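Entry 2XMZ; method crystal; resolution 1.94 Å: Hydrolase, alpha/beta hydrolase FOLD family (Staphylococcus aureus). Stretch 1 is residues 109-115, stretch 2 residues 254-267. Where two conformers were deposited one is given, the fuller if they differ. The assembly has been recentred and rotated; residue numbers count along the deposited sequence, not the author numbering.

Stretch 1, residues 109-115: SNLILES
Stretch 2, residues 254-267: EFDTMILGFLKEEQ

The strand of stretch 1 lies against the helix of stretch 2, which begins earlier in the chain. They run nearly antiparallel at 163°, with a closest axis approach of 10.5 Å. L111 to L113 stay near -130/130, with N110 at -141/161 and E114 at -119/119. The helix stays near -60/-45 through E265, and E266 is at -99/3. Bonds from i+4 N to i O hold it, such as L263 N to I259 O at 2.8 Å. In register, N110 CA is 7.9 Å from E266 CA. I112 CA is 8.2 Å from I259 CA. E114 CA is 9.5 Å from F255 CA.

Alternation along the strand points N110, I112 and E114 toward the helix. L111 points away.

Apolar packing centres on I112 (m, t), where buried side chains exclude water. Its CG1 lies 3.6 Å from F262 CE2, and its CD1 lies 3.7 Å from I259 CG2 and 4.4 Å from L263 CD2. I259 is m, m; L263 is m, t; F262 has chi1 t, chi2 73°. N110 (m, chi2 -75°) adds van der Waals packing, CB to F262 CE2 at 3.7 Å.

Two polar atoms meet carbon without hydrogen bonding. N110 OD1 is 3.4 Å from E266 CB (E266 m, m). E114 (t, t, chi3 -1°) brings OE1 3.5 Å from F255 CE1, obliquely to the ring (F255 t, chi2 86°). E114 OE1 and OE2 and N110 ND2 are hydrogen-bonded elsewhere in the structure.

No direct hydrogen bond joins the stretches. One water bridges them, donating to N110 OD1 at 2.6 Å and E266 O at 3.2 Å.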

ATOM      1  N   SER A 109       2.254 -11.138 -11.971  1.00 25.30           N
ATOM      2  CA  SER A 109       2.076 -12.557 -11.797  1.00 26.45           C
ATOM      3  C   SER A 109       1.130 -12.860 -10.648  1.00 25.85           C
ATOM      4  O   SER A 109       0.274 -13.718 -10.776  1.00 25.87           O
ATOM      5  CB  SER A 109       3.420 -13.220 -11.564  1.00 27.11           C
ATOM      6  OG  SER A 109       4.026 -13.466 -12.819  1.00 30.49           O
ATOM      7  N   ASN A 110       1.294 -12.133  -9.546  1.00 25.60           N
ATOM      8  CA  ASN A 110       0.481 -12.295  -8.324  1.00 26.18           C
ATOM      9  C   ASN A 110       0.186 -10.933  -7.712  1.00 24.60           C
ATOM     10  O   ASN A 110       0.900  -9.936  -7.973  1.00 24.73           O
ATOM     11  CB  ASN A 110       1.213 -13.121  -7.243  1.00 26.54           C
ATOM     12  CG  ASN A 110       1.665 -14.480  -7.735  1.00 29.16           C
ATOM     13  OD1 ASN A 110       0.864 -15.402  -7.892  1.00 32.36           O
ATOM     14  ND2 ASN A 110       2.963 -14.625  -7.940  1.00 30.03           N
ATOM     15  N   LEU A 111      -0.832 -10.900  -6.858  1.00 23.67           N
ATOM     16  CA  LEU A 111      -1.226  -9.664  -6.208  1.00 21.96           C
ATOM     17  C   LEU A 111      -1.360  -9.859  -4.715  1.00 21.40           C
ATOM     18  O   LEU A 111      -1.918 -10.844  -4.262  1.00 21.97           O
ATOM     19  CB  LEU A 111      -2.531  -9.145  -6.810  1.00 21.21           C
ATOM     20  CG  LEU A 111      -3.058  -7.798  -6.310  1.00 21.73           C
ATOM     21  CD1 LEU A 111      -2.100  -6.602  -6.656  1.00 16.96           C
ATOM     22  CD2 LEU A 111      -4.459  -7.564  -6.853  1.00 22.14           C
ATOM     23  N   ILE A 112      -0.820  -8.929  -3.933  1.00 21.41           N
ATOM     24  CA  ILE A 112      -0.990  -9.007  -2.477  1.00 21.52           C
ATOM     25  C   ILE A 112      -1.480  -7.680  -1.956  1.00 20.54           C
ATOM     26  O   ILE A 112      -0.924  -6.618  -2.260  1.00 20.83           O
ATOM     27  CB  ILE A 112       0.278  -9.467  -1.682  1.00 21.62           C
ATOM     28  CG1 ILE A 112       0.787 -10.801  -2.206  1.00 22.65           C
ATOM     29  CG2 ILE A 112      -0.085  -9.635  -0.210  1.00 20.08           C
ATOM     30  CD1 ILE A 112       2.222 -11.210  -1.694  1.00 23.81           C
ATOM     31  N   LEU A 113      -2.532  -7.762  -1.155  1.00 20.78           N
ATOM     32  CA  LEU A 113      -3.222  -6.602  -0.643  1.00 20.32           C
ATOM     33  C   LEU A 113      -3.298  -6.687   0.878  1.00 21.14           C
ATOM     34  O   LEU A 113      -3.825  -7.665   1.431  1.00 21.73           O
ATOM     35  CB  LEU A 113      -4.645  -6.573  -1.226  1.00 20.25           C
ATOM     36  CG  LEU A 113      -4.706  -6.618  -2.768  1.00 21.36           C
ATOM     37  CD1 LEU A 113      -6.153  -6.711  -3.201  1.00 24.21           C
ATOM     38  CD2 LEU A 113      -4.056  -5.398  -3.389  1.00 21.20           C
ATOM     39  N   GLU A 114      -2.803  -5.652   1.545  1.00 20.29           N
ATOM     40  CA  GLU A 114      -2.845  -5.596   2.985  1.00 20.85           C
ATOM     41  C   GLU A 114      -3.661  -4.394   3.402  1.00 20.45           C
ATOM     42  O   GLU A 114      -3.324  -3.232   3.077  1.00 20.95           O
ATOM     43  CB  GLU A 114      -1.441  -5.506   3.603  1.00 21.01           C
ATOM     44  CG  GLU A 114      -1.488  -5.394   5.146  1.00 20.01           C
ATOM     45  CD  GLU A 114      -0.197  -4.878   5.768  1.00 22.42           C
ATOM     46  OE1 GLU A 114       0.782  -4.611   5.034  1.00 21.65           O
ATOM     47  OE2 GLU A 114      -0.173  -4.707   7.007  1.00 22.96           O
ATOM     48  N   SER A 115      -4.741  -4.666   4.109  1.00 21.61           N
ATOM     49  CA  SER A 115      -5.568  -3.608   4.707  1.00 21.88           C
ATOM     50  C   SER A 115      -5.886  -2.486   3.703  1.00 21.47           C
ATOM     51  O   SER A 115      -5.609  -1.317   3.950  1.00 20.46           O
ATOM     52  CB  SER A 115      -4.847  -3.048   5.931  1.00 22.49           C
ATOM     53  OG  SER A 115      -4.639  -4.066   6.883  1.00 24.98           O
ATOM     54  N   GLU A 254       4.222 -13.188  11.461  1.00 37.40           N
ATOM     55  CA  GLU A 254       3.046 -13.790  10.853  1.00 37.16           C
ATOM     56  C   GLU A 254       2.839 -13.190   9.462  1.00 35.01           C
ATOM     57  O   GLU A 254       2.625 -13.921   8.493  1.00 35.00           O
ATOM     58  CB  GLU A 254       1.818 -13.598  11.751  1.00 37.32           C
ATOM     59  CG  GLU A 254       0.536 -14.268  11.286  1.00 37.97           C
ATOM     60  CD  GLU A 254       0.607 -15.773  11.306  1.00 42.03           C
ATOM     61  OE1 GLU A 254       1.485 -16.334  12.013  1.00 43.70           O
ATOM     62  OE2 GLU A 254      -0.214 -16.396  10.600  1.00 42.61           O
ATOM     63  N   PHE A 255       2.922 -11.864   9.366  1.00 33.63           N
ATOM     64  CA  PHE A 255       2.845 -11.175   8.075  1.00 32.02           C
ATOM     65  C   PHE A 255       3.836 -11.808   7.082  1.00 32.60           C
ATOM     66  O   PHE A 255       3.446 -12.177   5.971  1.00 32.11           O
ATOM     67  CB  PHE A 255       3.101  -9.663   8.233  1.00 30.64           C
ATOM     68  CG  PHE A 255       3.274  -8.935   6.926  1.00 29.04           C
ATOM     69  CD1 PHE A 255       2.169  -8.453   6.220  1.00 27.66           C
ATOM     70  CD2 PHE A 255       4.543  -8.749   6.391  1.00 28.92           C
ATOM     71  CE1 PHE A 255       2.333  -7.784   4.997  1.00 26.81           C
ATOM     72  CE2 PHE A 255       4.718  -8.088   5.177  1.00 27.82           C
ATOM     73  CZ  PHE A 255       3.610  -7.607   4.476  1.00 26.36           C
ATOM     74  N   ASP A 256       5.098 -11.933   7.488  1.00 33.31           N
ATOM     75  CA  ASP A 256       6.135 -12.540   6.645  1.00 34.54           C
ATOM     76  C   ASP A 256       5.823 -13.988   6.252  1.00 35.79           C
ATOM     77  O   ASP A 256       5.957 -14.368   5.083  1.00 35.00           O
ATOM     78  CB  ASP A 256       7.502 -12.476   7.326  1.00 35.60           C
ATOM     79  CG  ASP A 256       8.082 -11.076   7.347  1.00 34.88           C
ATOM     80  OD1 ASP A 256       7.589 -10.221   6.586  1.00 33.02           O
ATOM     81  OD2 ASP A 256       9.040 -10.846   8.118  1.00 34.86           O
ATOM     82  N   THR A 257       5.398 -14.776   7.239  1.00 37.18           N
ATOM     83  CA  THR A 257       5.034 -16.179   7.036  1.00 38.72           C
ATOM     84  C   THR A 257       3.905 -16.314   6.013  1.00 37.89           C
ATOM     85  O   THR A 257       3.985 -17.160   5.122  1.00 37.94           O
ATOM     86  CB  THR A 257       4.606 -16.821   8.358  1.00 39.83           C
ATOM     87  OG1 THR A 257       5.671 -16.693   9.303  1.00 42.54           O
ATOM     88  CG2 THR A 257       4.255 -18.303   8.171  1.00 40.86           C
ATOM     89  N   MET A 258       2.871 -15.474   6.141  1.00 36.81           N
ATOM     90  CA  MET A 258       1.753 -15.490   5.193  1.00 36.94           C
ATOM     91  C   MET A 258       2.204 -15.184   3.769  1.00 35.76           C
ATOM     92  O   MET A 258       1.750 -15.825   2.826  1.00 36.45           O
ATOM     93  CB  MET A 258       0.620 -14.541   5.600  1.00 36.50           C
ATOM     94  CG  MET A 258      -0.197 -14.928   6.846  1.00 38.98           C
ATOM     95  SD  MET A 258      -0.972 -16.566   6.855  1.00 46.57           S
ATOM     96  CE  MET A 258       0.345 -17.591   7.539  1.00 49.10           C
ATOM     97  N   ILE A 259       3.113 -14.229   3.611  1.00 34.75           N
ATOM     98  CA  ILE A 259       3.559 -13.827   2.271  1.00 33.65           C
ATOM     99  C   ILE A 259       4.391 -14.946   1.638  1.00 34.57           C
ATOM    100  O   ILE A 259       4.133 -15.356   0.502  1.00 34.21           O
ATOM    101  CB  ILE A 259       4.393 -12.539   2.305  1.00 33.07           C
ATOM    102  CG1 ILE A 259       3.655 -11.418   3.052  1.00 33.06           C
ATOM    103  CG2 ILE A 259       4.768 -12.093   0.881  1.00 31.96           C
ATOM    104  CD1 ILE A 259       2.441 -10.889   2.358  1.00 31.55           C
ATOM    105  N   LEU A 260       5.376 -15.429   2.391  1.00 35.05           N
ATOM    106  CA  LEU A 260       6.273 -16.481   1.934  1.00 36.64           C
ATOM    107  C   LEU A 260       5.505 -17.738   1.529  1.00 36.75           C
ATOM    108  O   LEU A 260       5.819 -18.344   0.516  1.00 36.92           O
ATOM    109  CB  LEU A 260       7.314 -16.809   3.003  1.00 38.16           C
ATOM    110  CG  LEU A 260       8.405 -15.768   3.288  1.00 38.12           C
ATOM    111  CD1 LEU A 260       9.142 -16.118   4.597  1.00 40.58           C
ATOM    112  CD2 LEU A 260       9.407 -15.662   2.149  1.00 39.99           C
ATOM    113  N   GLY A 261       4.480 -18.091   2.308  1.00 36.74           N
ATOM    114  CA  GLY A 261       3.669 -19.281   2.054  1.00 37.72           C
ATOM    115  C   GLY A 261       2.822 -19.146   0.796  1.00 37.13           C
ATOM    116  O   GLY A 261       2.676 -20.111   0.030  1.00 38.14           O
ATOM    117  N   PHE A 262       2.254 -17.957   0.595  1.00 35.08           N
ATOM    118  CA  PHE A 262       1.528 -17.620  -0.635  1.00 34.59           C
ATOM    119  C   PHE A 262       2.492 -17.695  -1.809  1.00 35.65           C
ATOM    120  O   PHE A 262       2.266 -18.455  -2.757  1.00 36.57           O
ATOM    121  CB  PHE A 262       0.927 -16.206  -0.530  1.00 32.54           C
ATOM    122  CG  PHE A 262       0.342 -15.662  -1.832  1.00 31.17           C
ATOM    123  CD1 PHE A 262      -0.864 -16.157  -2.343  1.00 31.36           C
ATOM    124  CD2 PHE A 262       0.991 -14.639  -2.526  1.00 28.59           C
ATOM    125  CE1 PHE A 262      -1.416 -15.622  -3.543  1.00 30.17           C
ATOM    126  CE2 PHE A 262       0.461 -14.103  -3.724  1.00 28.48           C
ATOM    127  CZ  PHE A 262      -0.759 -14.591  -4.223  1.00 27.50           C
ATOM    128  N   LEU A 263       3.582 -16.934  -1.723  1.00 35.66           N
ATOM    129  CA  LEU A 263       4.641 -16.982  -2.735  1.00 37.48           C
ATOM    130  C   LEU A 263       5.129 -18.407  -3.011  1.00 39.61           C
ATOM    131  O   LEU A 263       5.373 -18.749  -4.159  1.00 40.24           O
ATOM    132  CB  LEU A 263       5.820 -16.069  -2.378  1.00 37.08           C
ATOM    133  CG  LEU A 263       5.564 -14.554  -2.267  1.00 35.63           C
ATOM    134  CD1 LEU A 263       6.818 -13.838  -1.797  1.00 34.31           C
ATOM    135  CD2 LEU A 263       5.054 -13.935  -3.573  1.00 35.75           C
ATOM    136  N   LYS A 264       5.263 -19.218  -1.961  1.00 41.61           N
ATOM    137  CA  LYS A 264       5.640 -20.638  -2.085  1.00 44.48           C
ATOM    138  C   LYS A 264       4.612 -21.379  -2.957  1.00 45.49           C
ATOM    139  O   LYS A 264       4.980 -22.048  -3.927  1.00 45.78           O
ATOM    140  CB  LYS A 264       5.719 -21.310  -0.698  1.00 45.32           C
ATOM    141  CG  LYS A 264       6.971 -22.172  -0.402  1.00 46.84           C
ATOM    142  CD  LYS A 264       7.251 -23.226  -1.452  1.00 46.89           C
ATOM    143  CE  LYS A 264       8.454 -24.093  -1.071  0.50 48.16           C
ATOM    144  NZ  LYS A 264       8.188 -24.978   0.103  0.50 46.83           N
ATOM    145  N   GLU A 265       3.331 -21.223  -2.612  1.00 45.91           N
ATOM    146  CA  GLU A 265       2.220 -21.894  -3.299  1.00 48.36           C
ATOM    147  C   GLU A 265       2.100 -21.515  -4.764  1.00 48.95           C
ATOM    148  O   GLU A 265       1.697 -22.331  -5.588  1.00 50.02           O
ATOM    149  CB  GLU A 265       0.896 -21.611  -2.596  1.00 47.22           C
ATOM    150  CG  GLU A 265       0.741 -22.346  -1.292  1.00 50.89           C
ATOM    151  CD  GLU A 265      -0.290 -21.722  -0.375  1.00 52.10           C
ATOM    152  OE1 GLU A 265      -0.729 -20.582  -0.636  1.00 52.92           O
ATOM    153  OE2 GLU A 265      -0.655 -22.383   0.623  1.00 55.34           O
ATOM    154  N   GLU A 266       2.454 -20.276  -5.079  1.00 49.23           N
ATOM    155  CA  GLU A 266       2.285 -19.758  -6.429  1.00 50.79           C
ATOM    156  C   GLU A 266       3.563 -19.799  -7.278  1.00 53.31           C
ATOM    157  O   GLU A 266       3.549 -19.370  -8.426  1.00 53.78           O
ATOM    158  CB  GLU A 266       1.654 -18.355  -6.397  1.00 48.65           C
ATOM    159  CG  GLU A 266       0.358 -18.247  -5.576  1.00 47.05           C
ATOM    160  CD  GLU A 266      -0.788 -19.142  -6.072  1.00 46.88           C
ATOM    161  OE1 GLU A 266      -0.827 -19.492  -7.266  1.00 46.51           O
ATOM    162  OE2 GLU A 266      -1.677 -19.478  -5.260  1.00 46.98           O
ATOM    163  N   GLN A 267       4.650 -20.351  -6.734  1.00 56.58           N
ATOM    164  CA  GLN A 267       5.888 -20.593  -7.506  1.00 60.11           C
ATOM    165  C   GLN A 267       5.618 -21.115  -8.930  1.00 62.27           C
ATOM    166  O   GLN A 267       6.401 -20.866  -9.849  1.00 63.06           O
ATOM    167  CB  GLN A 267       6.856 -21.527  -6.740  1.00 61.86           C
ATOM    168  CG  GLN A 267       6.650 -23.047  -6.933  1.00 64.56           C
ATOM    169  CD  GLN A 267       7.750 -23.711  -7.779  1.00 67.21           C
ATOM    170  OE1 GLN A 267       8.782 -24.140  -7.256  1.00 67.57           O
ATOM    171  NE2 GLN A 267       7.515 -23.813  -9.089  1.00 67.72           N
TER
HETATM  172  O   HOH W   1       1.383 -17.274  -9.560  1.00 29.14           O